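Local coordinates for McyG protein (Microcystis aeruginosa PCC 7806, PDB 4R0M) that probably activates phenylalanine or a related aromatic acid as its adenylate for transfer to a peptidyl carrier domain in microcystin assembly, at residues A[438-443]-A[480-485]; A[461-466]-A[487-492]; A[470-475]-A[538-543]; A[519-524]-A[546-551]. All coordinates share one frame; numbering follows the deposited sequence.

All four contacts lie in the small C-terminal part of the adenylation domain, around the three-stranded sheet of 468-474, 479-486 and 517-520. Contacts 1 and 3 cover the central and one outer strand: the first brings up a short hairpin, the second helix 536-545, and both depend on apolar packing. Contact 4 is the most buried, the others only partly; it joins the other outer strand and its continuation to the start of helix 549-558, and adds a two-pronged salt bridge to an apolar core around Phe548. Contact 2 ties two loops beyond the sheet by backbone hydrogen bonds, with partly exposed charged chains at its border. It meets contact 4 where Ser487 OG is hydrogen-bonded to Leu521 O.

Contact 1: A[438-443]-A[480-485]; sequences QEIIIN and DLLIIT
Ile442 lays its ethyl branch over the root of Leu482, CD1 coming to 4.3 Å from Leu482 CB. The contact seats a small beta hairpin, strands 440-442 and 445-447, against the central strand of the three-stranded sheet in the C-terminal subdomain of this ANL-family adenylation domain. The two strands meet by packing and do not extend one another's sheet: their axes stand 7.4 Å apart at the closest point and run at 134° to each other. The backbone of the central strand is already occupied, since Leu481 and Ile483 bond to Val472 and Phe470 on one side, while Leu482 and Ile484 bond to Ala516 and Tyr517 on the other.

Leu482 is the apolar pivot. Its CG lies anti to the backbone N (chi1 169°), which lifts the isopropyl end toward the hairpin, and CD1 meets Ile440 CG2 at 4.2 Å. Ile440 and Ile442 thus touch different parts of one leucine, the former at its methyl tip and the latter at its base. Leu452 of helix 449-457 touches both Ile440 and Leu482, so the hairpin, the sheet and that helix share a single apolar patch.

At the outer end the chemistry changes. The CB of Asp480 packs beside Ile442 CG1, and its carboxylate is swung beside its own backbone N, anti to the carbonyl carbon. This brings two acceptors near each other, Asp480 OD2 standing 3.5 Å from Ile441 O, and the pair is not a hydrogen bond.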
loop_
_atom_site.group_PDB
_atom_site.type_symbol
_atom_site.label_atom_id
_atom_site.label_comp_id
_atom_site.label_asym_id
_atom_site.label_seq_id
_atom_site.Cartn_x
_atom_site.Cartn_y
_atom_site.Cartn_z
ATOM N N GLN A 438 -0.031 5.483 -18.525
ATOM C CA GLN A 438 1.045 4.520 -18.294
ATOM C C GLN A 438 0.888 3.311 -19.212
ATOM O O GLN A 438 1.487 2.256 -18.981
ATOM C CB GLN A 438 1.075 4.075 -16.830
ATOM C CG GLN A 438 1.766 5.053 -15.893
ATOM C CD GLN A 438 1.894 4.519 -14.481
ATOM O OE1 GLN A 438 1.366 5.104 -13.537
ATOM N NE2 GLN A 438 2.596 3.401 -14.328
ATOM N N GLU A 439 0.077 3.478 -20.254
ATOM C CA GLU A 439 -0.164 2.430 -21.240
ATOM C C GLU A 439 1.061 2.203 -22.115
ATOM O O GLU A 439 1.791 3.143 -22.436
ATOM C CB GLU A 439 -1.359 2.795 -22.120
ATOM C CG GLU A 439 -2.692 2.812 -21.391
ATOM C CD GLU A 439 -3.714 3.698 -22.073
ATOM O OE1 GLU A 439 -4.831 3.214 -22.347
ATOM O OE2 GLU A 439 -3.399 4.881 -22.335
ATOM N N ILE A 440 1.282 0.947 -22.489
ATOM C CA ILE A 440 2.356 0.592 -23.407
ATOM C C ILE A 440 1.735 0.183 -24.743
ATOM O O ILE A 440 1.344 -0.970 -24.940
ATOM C CB ILE A 440 3.274 -0.510 -22.829
ATOM C CG1 ILE A 440 3.829 -0.079 -21.465
ATOM C CG2 ILE A 440 4.410 -0.827 -23.796
ATOM C CD1 ILE A 440 4.498 -1.183 -20.673
ATOM N N ILE A 441 1.628 1.157 -25.645
ATOM C CA ILE A 441 1.042 0.944 -26.966
ATOM C C ILE A 441 2.119 1.079 -28.041
ATOM O O ILE A 441 2.752 2.131 -28.177
ATOM C CB ILE A 441 -0.124 1.923 -27.247
ATOM C CG1 ILE A 441 -1.191 1.819 -26.149
ATOM C CG2 ILE A 441 -0.732 1.650 -28.619
ATOM C CD1 ILE A 441 -2.194 2.955 -26.131
ATOM N N ILE A 442 2.328 0.000 -28.789
ATOM C CA ILE A 442 3.325 -0.033 -29.855
ATOM C C ILE A 442 2.684 -0.576 -31.133
ATOM O O ILE A 442 2.263 -1.737 -31.182
ATOM C CB ILE A 442 4.563 -0.863 -29.442
ATOM C CG1 ILE A 442 5.260 -0.210 -28.246
ATOM C CG2 ILE A 442 5.545 -0.979 -30.597
ATOM C CD1 ILE A 442 5.946 -1.184 -27.318
ATOM N N ASN A 443 2.610 0.280 -32.154
ATOM C CA ASN A 443 1.904 -0.007 -33.411
ATOM C C ASN A 443 0.409 -0.288 -33.225
ATOM O O ASN A 443 -0.164 -1.145 -33.904
ATOM C CB ASN A 443 2.580 -1.146 -34.186
ATOM C CG ASN A 443 3.709 -0.660 -35.071
ATOM O OD1 ASN A 443 3.491 0.088 -36.025
ATOM N ND2 ASN A 443 4.924 -1.095 -34.765
ATOM N N ASP A 480 7.615 4.827 -30.710
ATOM C CA ASP A 480 7.505 4.469 -29.295
ATOM C C ASP A 480 8.553 3.446 -28.866
ATOM O O ASP A 480 8.752 2.427 -29.530
ATOM C CB ASP A 480 6.100 3.953 -28.980
ATOM C CG ASP A 480 5.076 5.068 -28.904
ATOM O OD1 ASP A 480 5.264 5.999 -28.091
ATOM O OD2 ASP A 480 4.077 5.010 -29.654
ATOM N N LEU A 481 9.219 3.732 -27.750
ATOM C CA LEU A 481 10.246 2.845 -27.212
ATOM C C LEU A 481 9.782 2.184 -25.916
ATOM O O LEU A 481 9.146 2.824 -25.073
ATOM C CB LEU A 481 11.554 3.611 -26.965
ATOM C CG LEU A 481 12.203 4.449 -28.078
ATOM C CD1 LEU A 481 13.395 5.216 -27.525
ATOM C CD2 LEU A 481 12.622 3.604 -29.273
ATOM N N LEU A 482 10.094 0.899 -25.773
ATOM C CA LEU A 482 9.868 0.179 -24.528
ATOM C C LEU A 482 11.130 0.248 -23.682
ATOM O O LEU A 482 12.212 -0.133 -24.135
ATOM C CB LEU A 482 9.488 -1.281 -24.799
ATOM C CG LEU A 482 9.467 -2.250 -23.608
ATOM C CD1 LEU A 482 8.314 -1.948 -22.659
ATOM C CD2 LEU A 482 9.405 -3.692 -24.089
ATOM N N ILE A 483 10.986 0.742 -22.455
ATOM C CA ILE A 483 12.115 0.853 -21.536
ATOM C C ILE A 483 11.907 -0.073 -20.344
ATOM O O ILE A 483 10.827 -0.113 -19.753
ATOM C CB ILE A 483 12.359 2.314 -21.075
ATOM C CG1 ILE A 483 12.735 3.207 -22.263
ATOM C CG2 ILE A 483 13.481 2.387 -20.048
ATOM C CD1 ILE A 483 11.553 3.753 -23.034
ATOM N N ILE A 484 12.955 -0.820 -20.014
ATOM C CA ILE A 484 12.933 -1.752 -18.902
ATOM C C ILE A 484 14.028 -1.399 -17.898
ATOM O O ILE A 484 15.207 -1.318 -18.247
ATOM C CB ILE A 484 13.064 -3.213 -19.393
ATOM C CG1 ILE A 484 11.730 -3.683 -19.983
ATOM C CG2 ILE A 484 13.513 -4.137 -18.266
ATOM C CD1 ILE A 484 11.825 -4.911 -20.863
ATOM N N THR A 485 13.618 -1.164 -16.655
ATOM C CA THR A 485 14.550 -0.933 -15.562
ATOM C C THR A 485 14.444 -2.080 -14.573
ATOM O O THR A 485 13.362 -2.626 -14.360
ATOM C CB THR A 485 14.271 0.397 -14.839
ATOM O OG1 THR A 485 12.905 0.431 -14.406
ATOM C CG2 THR A 485 14.540 1.583 -15.765
#

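Contact 2: A[461-466]-A[487-492]; sequences GVKVSY and SPESEQ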
loop_
_atom_site.group_PDB
_atom_site.type_symbol
_atom_site.label_atom_id
_atom_site.label_comp_id
_atom_site.label_asym_id
_atom_site.label_seq_id
_atom_site.Cartn_x
_atom_site.Cartn_y
_atom_site.Cartn_z
ATOM N N GLY A 461 19.261 -13.674 -12.158
ATOM C CA GLY A 461 20.030 -12.431 -12.109
ATOM C C GLY A 461 19.191 -11.172 -11.981
ATOM O O GLY A 461 19.730 -10.079 -11.789
ATOM N N VAL A 462 17.872 -11.321 -12.097
ATOM C CA VAL A 462 16.944 -10.200 -11.934
ATOM C C VAL A 462 16.284 -10.286 -10.558
ATOM O O VAL A 462 15.572 -11.251 -10.261
ATOM C CB VAL A 462 15.873 -10.176 -13.048
ATOM C CG1 VAL A 462 14.870 -9.052 -12.819
ATOM C CG2 VAL A 462 16.528 -10.038 -14.417
ATOM N N LYS A 463 16.533 -9.281 -9.721
ATOM C CA LYS A 463 15.996 -9.266 -8.363
ATOM C C LYS A 463 14.522 -8.873 -8.362
ATOM O O LYS A 463 14.154 -7.802 -8.849
ATOM C CB LYS A 463 16.811 -8.343 -7.455
ATOM C CG LYS A 463 16.714 -8.699 -5.979
ATOM C CD LYS A 463 17.616 -7.816 -5.129
ATOM C CE LYS A 463 17.469 -8.130 -3.645
ATOM N NZ LYS A 463 18.008 -9.472 -3.279
ATOM N N VAL A 464 13.698 -9.745 -7.817
ATOM C CA VAL A 464 12.264 -9.555 -7.777
ATOM C C VAL A 464 11.835 -8.349 -6.950
ATOM O O VAL A 464 12.309 -8.139 -5.865
ATOM C CB VAL A 464 11.580 -10.835 -7.293
ATOM C CG1 VAL A 464 10.120 -10.624 -6.958
ATOM C CG2 VAL A 464 11.689 -11.915 -8.333
ATOM N N SER A 465 10.880 -7.615 -7.490
ATOM C CA SER A 465 10.300 -6.419 -6.910
ATOM C C SER A 465 11.000 -5.090 -7.189
ATOM O O SER A 465 10.633 -4.093 -6.653
ATOM C CB SER A 465 10.154 -6.574 -5.419
ATOM O OG SER A 465 11.371 -6.429 -4.772
ATOM N N TYR A 466 11.990 -5.101 -8.059
ATOM C CA TYR A 466 12.688 -3.907 -8.488
ATOM C C TYR A 466 12.598 -3.636 -9.970
ATOM O O TYR A 466 13.427 -2.965 -10.505
ATOM C CB TYR A 466 14.145 -3.991 -8.111
ATOM C CG TYR A 466 14.412 -4.111 -6.664
ATOM C CD1 TYR A 466 14.495 -3.013 -5.881
ATOM C CD2 TYR A 466 14.593 -5.325 -6.086
ATOM C CE1 TYR A 466 14.735 -3.111 -4.554
ATOM C CE2 TYR A 466 14.838 -5.431 -4.758
ATOM C CZ TYR A 466 14.913 -4.308 -4.006
ATOM O OH TYR A 466 15.165 -4.391 -2.692
ATOM N N SER A 487 16.856 -4.245 -11.069
ATOM C CA SER A 487 17.995 -4.307 -10.168
ATOM C C SER A 487 18.600 -5.706 -10.228
ATOM O O SER A 487 17.863 -6.695 -10.210
ATOM C CB SER A 487 17.576 -3.962 -8.739
ATOM O OG SER A 487 18.702 -3.877 -7.886
ATOM N N PRO A 488 19.942 -5.797 -10.316
ATOM C CA PRO A 488 20.608 -7.095 -10.438
ATOM C C PRO A 488 20.605 -7.881 -9.131
ATOM O O PRO A 488 20.755 -7.300 -8.053
ATOM C CB PRO A 488 22.050 -6.730 -10.829
ATOM C CG PRO A 488 22.041 -5.267 -11.132
ATOM C CD PRO A 488 20.912 -4.690 -10.339
ATOM N N GLU A 489 20.435 -9.196 -9.240
ATOM C CA GLU A 489 20.485 -10.091 -8.087
ATOM C C GLU A 489 21.928 -10.520 -7.800
ATOM O O GLU A 489 22.183 -11.298 -6.877
ATOM C CB GLU A 489 19.590 -11.312 -8.323
ATOM C CG GLU A 489 19.097 -11.990 -7.052
ATOM C CD GLU A 489 17.921 -12.916 -7.298
ATOM O OE1 GLU A 489 18.016 -13.789 -8.189
ATOM O OE2 GLU A 489 16.900 -12.772 -6.593
ATOM N N SER A 490 22.860 -9.993 -8.593
ATOM C CA SER A 490 24.286 -10.293 -8.463
ATOM C C SER A 490 24.855 -9.800 -7.135
ATOM O O SER A 490 24.231 -8.987 -6.443
ATOM C CB SER A 490 25.066 -9.669 -9.624
ATOM O OG SER A 490 24.562 -10.107 -10.875
ATOM N N GLU A 491 26.045 -10.290 -6.790
ATOM C CA GLU A 491 26.713 -9.901 -5.548
ATOM C C GLU A 491 28.133 -9.360 -5.802
ATOM O O GLU A 491 29.118 -10.064 -5.560
ATOM C CB GLU A 491 26.742 -11.084 -4.569
ATOM C CG GLU A 491 26.882 -10.696 -3.102
ATOM C CD GLU A 491 25.607 -10.114 -2.512
ATOM O OE1 GLU A 491 24.516 -10.671 -2.762
ATOM O OE2 GLU A 491 25.699 -9.101 -1.787
ATOM N N GLN A 492 28.253 -8.125 -6.297
ATOM C CA GLN A 492 27.120 -7.273 -6.683
ATOM C C GLN A 492 27.327 -6.682 -8.085
ATOM O O GLN A 492 28.148 -7.186 -8.855
ATOM C CB GLN A 492 26.869 -6.174 -5.635
ATOM C CG GLN A 492 28.047 -5.245 -5.363
ATOM C CD GLN A 492 27.721 -4.150 -4.361
ATOM O OE1 GLN A 492 28.484 -3.902 -3.429
ATOM N NE2 GLN A 492 26.582 -3.488 -4.549
#
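Gly461 O is held by two contacts: one hydrogen bond from Glu489 N, 2.8 Å long and almost straight at 170°, and one CA-H...O contact from Pro488 CA. The N-H approaches well above the carbonyl plane. A second hydrogen bond, from Lys463 N to Ser487 O at 2.9 Å, arrives nearly along the C=O axis. Together they frame a single antiparallel beta bridge in which Val462 and Pro488 form the non-hydrogen-bonded pair, where the missing N-H of proline costs no bond to the partner segment. The bridge joins two loops of the C-terminal subdomain, and a type II turn from Lys463 to Tyr466 follows it directly.

Glu489, with CG anti to its backbone N, sets CB 3.7 Å from Gly461 O and runs on across Lys463 at about a right angle. Its OE2 lies 4.1 Å from Lys463 CG, whereas Lys463 NZ stays 4.8 Å from OE2, so any attraction between the opposite charges is probably weak. An alanine in place of Glu489 would lack the chain that crosses Lys463, and would probably leave the lysine less covered and its ammonium group with one opposite charge fewer nearby.

At the end of the turn, Tyr466 and Ser487 meet root to root. The Ser487 hydroxyl, anti to its backbone N, is hydrogen-bonded to Leu521 O, and its CB packs 3.5 Å from Tyr466 CB.

Contact 3: A[470-475]-A[538-543]; sequences FAVFDQ and KLKKDF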
loop_
_atom_site.group_PDB
_atom_site.type_symbol
_atom_site.label_atom_id
_atom_site.label_comp_id
_atom_site.label_asym_id
_atom_site.label_seq_id
_atom_site.Cartn_x
_atom_site.Cartn_y
_atom_site.Cartn_z
ATOM N N PHE A 470 7.910 0.465 -19.012
ATOM C CA PHE A 470 7.130 1.622 -19.454
ATOM C C PHE A 470 7.535 2.064 -20.857
ATOM O O PHE A 470 8.615 1.711 -21.339
ATOM C CB PHE A 470 7.260 2.787 -18.461
ATOM C CG PHE A 470 8.674 3.246 -18.240
ATOM C CD1 PHE A 470 9.468 2.651 -17.264
ATOM C CD2 PHE A 470 9.213 4.277 -19.002
ATOM C CE1 PHE A 470 10.774 3.072 -17.058
ATOM C CE2 PHE A 470 10.518 4.701 -18.801
ATOM C CZ PHE A 470 11.297 4.100 -17.825
ATOM N N ALA A 471 6.668 2.842 -21.498
ATOM C CA ALA A 471 6.892 3.302 -22.866
ATOM C C ALA A 471 7.004 4.823 -22.968
ATOM O O ALA A 471 6.156 5.553 -22.445
ATOM C CB ALA A 471 5.788 2.789 -23.781
ATOM N N VAL A 472 8.058 5.290 -23.638
ATOM C CA VAL A 472 8.207 6.711 -23.966
ATOM C C VAL A 472 8.146 6.913 -25.481
ATOM O O VAL A 472 8.453 5.999 -26.251
ATOM C CB VAL A 472 9.505 7.339 -23.391
ATOM C CG1 VAL A 472 9.705 6.954 -21.931
ATOM C CG2 VAL A 472 10.728 6.968 -24.220
ATOM N N PHE A 473 7.741 8.107 -25.900
ATOM C CA PHE A 473 7.732 8.460 -27.315
ATOM C C PHE A 473 9.030 9.167 -27.696
ATOM O O PHE A 473 9.375 10.204 -27.124
ATOM C CB PHE A 473 6.516 9.330 -27.648
ATOM C CG PHE A 473 6.361 9.623 -29.114
ATOM C CD1 PHE A 473 5.935 8.633 -29.996
ATOM C CD2 PHE A 473 6.629 10.894 -29.613
ATOM C CE1 PHE A 473 5.787 8.904 -31.350
ATOM C CE2 PHE A 473 6.481 11.171 -30.965
ATOM C CZ PHE A 473 6.060 10.175 -31.834
ATOM N N ASP A 474 9.752 8.590 -28.653
ATOM C CA ASP A 474 10.989 9.186 -29.148
ATOM C C ASP A 474 10.675 10.175 -30.267
ATOM O O ASP A 474 10.156 9.793 -31.318
ATOM C CB ASP A 474 11.960 8.103 -29.634
ATOM C CG ASP A 474 13.315 8.662 -30.046
ATOM O OD1 ASP A 474 13.719 9.729 -29.533
ATOM O OD2 ASP A 474 13.985 8.022 -30.883
ATOM N N GLN A 475 10.987 11.445 -30.021
ATOM C CA GLN A 475 10.682 12.528 -30.955
ATOM C C GLN A 475 11.561 12.483 -32.207
ATOM O O GLN A 475 11.069 12.673 -33.322
ATOM C CB GLN A 475 10.797 13.889 -30.248
ATOM C CG GLN A 475 10.388 15.098 -31.085
ATOM C CD GLN A 475 8.913 15.114 -31.461
ATOM O OE1 GLN A 475 8.084 14.449 -30.836
ATOM N NE2 GLN A 475 8.580 15.886 -32.491
ATOM N N LYS A 538 8.081 8.244 -11.739
ATOM C CA LYS A 538 9.376 8.769 -11.305
ATOM C C LYS A 538 10.537 8.196 -12.120
ATOM O O LYS A 538 11.517 8.895 -12.385
ATOM C CB LYS A 538 9.602 8.511 -9.811
ATOM C CG LYS A 538 8.823 9.437 -8.890
ATOM C CD LYS A 538 9.139 9.152 -7.427
ATOM C CE LYS A 538 8.422 10.117 -6.492
ATOM N NZ LYS A 538 8.977 11.500 -6.559
ATOM N N LEU A 539 10.416 6.929 -12.514
ATOM C CA LEU A 539 11.426 6.277 -13.345
ATOM C C LEU A 539 11.399 6.777 -14.787
ATOM O O LEU A 539 12.450 6.907 -15.418
ATOM C CB LEU A 539 11.276 4.754 -13.308
ATOM C CG LEU A 539 11.946 4.019 -12.145
ATOM C CD1 LEU A 539 11.555 2.551 -12.149
ATOM C CD2 LEU A 539 13.462 4.164 -12.178
ATOM N N LYS A 540 10.197 7.050 -15.296
ATOM C CA LYS A 540 10.031 7.614 -16.633
ATOM C C LYS A 540 10.695 8.988 -16.719
ATOM O O LYS A 540 11.418 9.274 -17.677
ATOM C CB LYS A 540 8.551 7.698 -17.020
ATOM C CG LYS A 540 8.313 8.110 -18.468
ATOM C CD LYS A 540 6.835 8.269 -18.797
ATOM C CE LYS A 540 6.187 6.939 -19.149
ATOM N NZ LYS A 540 4.787 7.113 -19.628
ATOM N N LYS A 541 10.454 9.823 -15.708
ATOM C CA LYS A 541 11.076 11.142 -15.627
ATOM C C LYS A 541 12.593 11.044 -15.540
ATOM O O LYS A 541 13.295 11.703 -16.305
ATOM C CB LYS A 541 10.514 11.956 -14.458
ATOM C CG LYS A 541 9.231 12.697 -14.796
ATOM C CD LYS A 541 9.027 13.900 -13.890
ATOM C CE LYS A 541 7.973 14.834 -14.465
ATOM N NZ LYS A 541 7.825 16.080 -13.663
ATOM N N ASP A 542 13.087 10.205 -14.627
ATOM C CA ASP A 542 14.526 9.960 -14.469
ATOM C C ASP A 542 15.211 9.642 -15.802
ATOM O O ASP A 542 16.280 10.181 -16.102
ATOM C CB ASP A 542 14.785 8.829 -13.464
ATOM C CG ASP A 542 14.579 9.255 -12.013
ATOM O OD1 ASP A 542 14.558 10.471 -11.722
ATOM O OD2 ASP A 542 14.443 8.357 -11.152
ATOM N N PHE A 543 14.584 8.770 -16.591
ATOM C CA PHE A 543 15.077 8.396 -17.916
ATOM C C PHE A 543 15.112 9.585 -18.882
ATOM O O PHE A 543 16.065 9.743 -19.650
ATOM C CB PHE A 543 14.227 7.253 -18.491
ATOM C CG PHE A 543 14.503 6.953 -19.940
ATOM C CD1 PHE A 543 15.570 6.138 -20.306
ATOM C CD2 PHE A 543 13.689 7.480 -20.939
ATOM C CE1 PHE A 543 15.825 5.863 -21.643
ATOM C CE2 PHE A 543 13.940 7.209 -22.277
ATOM C CZ PHE A 543 15.009 6.398 -22.629
#
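Strand 470-474 and helix 538-543 have axes 9.6 Å apart at closest approach and N-to-C directions inclined by 40°: a helix packed on a sheet face in the C-terminal subdomain of this adenylation domain, turned well away from the strand direction.

Phe470 makes the largest single contribution. Its CG stands in the crowded position between the backbone N and the carbonyl carbon (chi1 58°), and the ring extends to the helix. One ring face lies under the backbone of Lys540, whose N sits above the rim of the ring, while CE2 comes to 3.7 Å from Lys540 CA. Leu539 CB is 4.1 Å from Phe470 CE1, and Phe543 CB and Val472 CG1 both lie at the ring edge.

Lys540 contributes its aliphatic length. It slides past Phe470 and Val472 in the opposite sense, CG resting 3.9 Å from Val472 CG1, and then bends at chi3 (-84°) so that the ammonium end passes across the strand beside Ala471, with Lys540 CE 3.6 Å from Ala471 O. The other branch of Val472 meets Phe543, one turn on from Leu539: CG2 lies 3.8 Å from Phe543 CE2, the two side chains crossing obliquely.

On the central strand, Leu539 touches Thr485 and Phe543 touches Ile483, which also packs on Phe470 and Val472 of the neighbouring strand. Phe543 meets the ring of Tyr517 on the far strand, so that helix 536-545 spans all three strands of the sheet, with helix 549-558 following it in the chain.

Contact 4: A[519-524]-A[546-551]; sequences IPLERN and GLFSSR
Arg551 leaves helix 549-558 with CG anti to its backbone N and bends at chi3 (-71°), while Glu522 takes the crowded first position (chi1 32°) and folds back at chi2, so that carboxylate and guanidinium meet. The result is a two-pronged, end-on salt bridge in the C-terminal subdomain of the adenylation domain. Arg551 NH2 lies 3.1 Å from Glu522 OE2 and uses its syn lone pair, OE2 lying in the guanidinium plane. Arg551 NH1 lies 2.8 Å from Glu522 OE1 but meets it from above the carboxylate, the two planes being 46° apart. Arg551 NH1 also gives a straighter hydrogen bond to Pro520 O at 3.1 Å, which holds the guanidinium edge-on to the carbonyl at the strand end. An alanine in place of this arginine would remove all three bonds, and would probably weaken the hold of the helix start on the strand end.

On the apolar side, Phe548 crosses Ile519 and Leu521 at about a right angle, its CD2 3.7 Å from Ile519 CD1 and its CE1 3.7 Å from Leu521 CD2.

Ile519 bonds through its backbone to the central strand and touches Phe543 and Ile552, so the contact fills the corner between sheet and helices 536-545 and 549-558.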
loop_
_atom_site.group_PDB
_atom_site.type_symbol
_atom_site.label_atom_id
_atom_site.label_comp_id
_atom_site.label_asym_id
_atom_site.label_seq_id
_atom_site.Cartn_x
_atom_site.Cartn_y
_atom_site.Cartn_z
ATOM N N ILE A 519 18.115 -0.843 -18.269
ATOM C CA ILE A 519 18.982 -0.144 -17.320
ATOM C C ILE A 519 19.015 -0.809 -15.939
ATOM O O ILE A 519 17.998 -0.851 -15.239
ATOM C CB ILE A 519 18.567 1.336 -17.158
ATOM C CG1 ILE A 519 18.286 1.976 -18.524
ATOM C CG2 ILE A 519 19.641 2.103 -16.395
ATOM C CD1 ILE A 519 17.242 3.072 -18.493
ATOM N N PRO A 520 20.192 -1.333 -15.545
ATOM C CA PRO A 520 20.413 -1.831 -14.189
ATOM C C PRO A 520 20.408 -0.685 -13.184
ATOM O O PRO A 520 20.862 0.420 -13.498
ATOM C CB PRO A 520 21.813 -2.453 -14.261
ATOM C CG PRO A 520 22.055 -2.708 -15.709
ATOM C CD PRO A 520 21.352 -1.589 -16.413
ATOM N N LEU A 521 19.889 -0.952 -11.990
ATOM C CA LEU A 521 19.807 0.060 -10.947
ATOM C C LEU A 521 20.162 -0.473 -9.569
ATOM O O LEU A 521 19.856 -1.620 -9.233
ATOM C CB LEU A 521 18.415 0.692 -10.915
ATOM C CG LEU A 521 18.223 1.967 -11.734
ATOM C CD1 LEU A 521 16.744 2.299 -11.850
ATOM C CD2 LEU A 521 18.989 3.130 -11.114
ATOM N N GLU A 522 20.826 0.371 -8.784
ATOM C CA GLU A 522 21.072 0.088 -7.375
ATOM C C GLU A 522 19.738 0.080 -6.636
ATOM O O GLU A 522 18.889 0.947 -6.861
ATOM C CB GLU A 522 22.048 1.103 -6.752
ATOM C CG GLU A 522 21.993 2.515 -7.327
ATOM C CD GLU A 522 22.772 2.665 -8.629
ATOM O OE1 GLU A 522 22.146 3.020 -9.652
ATOM O OE2 GLU A 522 24.003 2.426 -8.634
ATOM N N ARG A 523 19.567 -0.917 -5.769
ATOM C CA ARG A 523 18.305 -1.162 -5.060
ATOM C C ARG A 523 17.760 0.086 -4.369
ATOM O O ARG A 523 16.552 0.320 -4.373
ATOM C CB ARG A 523 18.464 -2.295 -4.037
ATOM C CG ARG A 523 19.055 -3.582 -4.599
ATOM C CD ARG A 523 19.057 -4.720 -3.586
ATOM N NE ARG A 523 19.763 -4.387 -2.347
ATOM C CZ ARG A 523 19.183 -4.263 -1.153
ATOM N NH1 ARG A 523 17.876 -4.454 -1.014
ATOM N NH2 ARG A 523 19.914 -3.956 -0.090
ATOM N N ASN A 524 18.665 0.885 -3.804
ATOM C CA ASN A 524 18.310 2.090 -3.053
ATOM C C ASN A 524 17.778 3.243 -3.906
ATOM O O ASN A 524 17.246 4.217 -3.370
ATOM C CB ASN A 524 19.509 2.573 -2.224
ATOM C CG ASN A 524 19.885 1.611 -1.106
ATOM O OD1 ASN A 524 19.403 0.477 -1.044
ATOM N ND2 ASN A 524 20.761 2.066 -0.214
ATOM N N GLY A 546 18.565 12.946 -18.851
ATOM C CA GLY A 546 18.367 11.599 -18.340
ATOM C C GLY A 546 19.409 11.196 -17.319
ATOM O O GLY A 546 20.614 11.364 -17.537
ATOM N N LEU A 547 18.926 10.652 -16.206
ATOM C CA LEU A 547 19.768 10.212 -15.099
ATOM C C LEU A 547 20.627 8.996 -15.463
ATOM O O LEU A 547 21.697 8.791 -14.885
ATOM C CB LEU A 547 18.889 9.905 -13.879
ATOM C CG LEU A 547 19.514 9.766 -12.488
ATOM C CD1 LEU A 547 20.071 11.092 -11.995
ATOM C CD2 LEU A 547 18.489 9.220 -11.503
ATOM N N PHE A 548 20.159 8.207 -16.430
ATOM C CA PHE A 548 20.809 6.941 -16.791
ATOM C C PHE A 548 21.682 7.020 -18.049
ATOM O O PHE A 548 22.340 6.036 -18.406
ATOM C CB PHE A 548 19.766 5.824 -16.962
ATOM C CG PHE A 548 18.680 5.828 -15.921
ATOM C CD1 PHE A 548 18.974 5.592 -14.580
ATOM C CD2 PHE A 548 17.356 6.052 -16.284
ATOM C CE1 PHE A 548 17.969 5.592 -13.622
ATOM C CE2 PHE A 548 16.347 6.048 -15.332
ATOM C CZ PHE A 548 16.655 5.818 -13.998
ATOM N N SER A 549 21.685 8.180 -18.709
ATOM C CA SER A 549 22.423 8.380 -19.967
ATOM C C SER A 549 23.872 7.891 -19.908
ATOM O O SER A 549 24.375 7.306 -20.867
ATOM C CB SER A 549 22.377 9.848 -20.392
ATOM O OG SER A 549 21.056 10.230 -20.734
ATOM N N SER A 550 24.521 8.125 -18.770
ATOM C CA SER A 550 25.895 7.686 -18.535
ATOM C C SER A 550 25.999 6.163 -18.511
ATOM O O SER A 550 26.861 5.581 -19.179
ATOM C CB SER A 550 26.426 8.266 -17.222
ATOM O OG SER A 550 27.742 7.812 -16.960
ATOM N N ARG A 551 25.119 5.531 -17.735
ATOM C CA ARG A 551 25.069 4.075 -17.623
ATOM C C ARG A 551 24.687 3.432 -18.956
ATOM O O ARG A 551 25.270 2.419 -19.342
ATOM C CB ARG A 551 24.101 3.653 -16.510
ATOM C CG ARG A 551 24.215 2.193 -16.101
ATOM C CD ARG A 551 23.634 1.951 -14.718
ATOM N NE ARG A 551 24.466 2.534 -13.667
ATOM C CZ ARG A 551 24.217 2.439 -12.365
ATOM N NH1 ARG A 551 23.151 1.779 -11.927
ATOM N NH2 ARG A 551 25.040 3.007 -11.494
#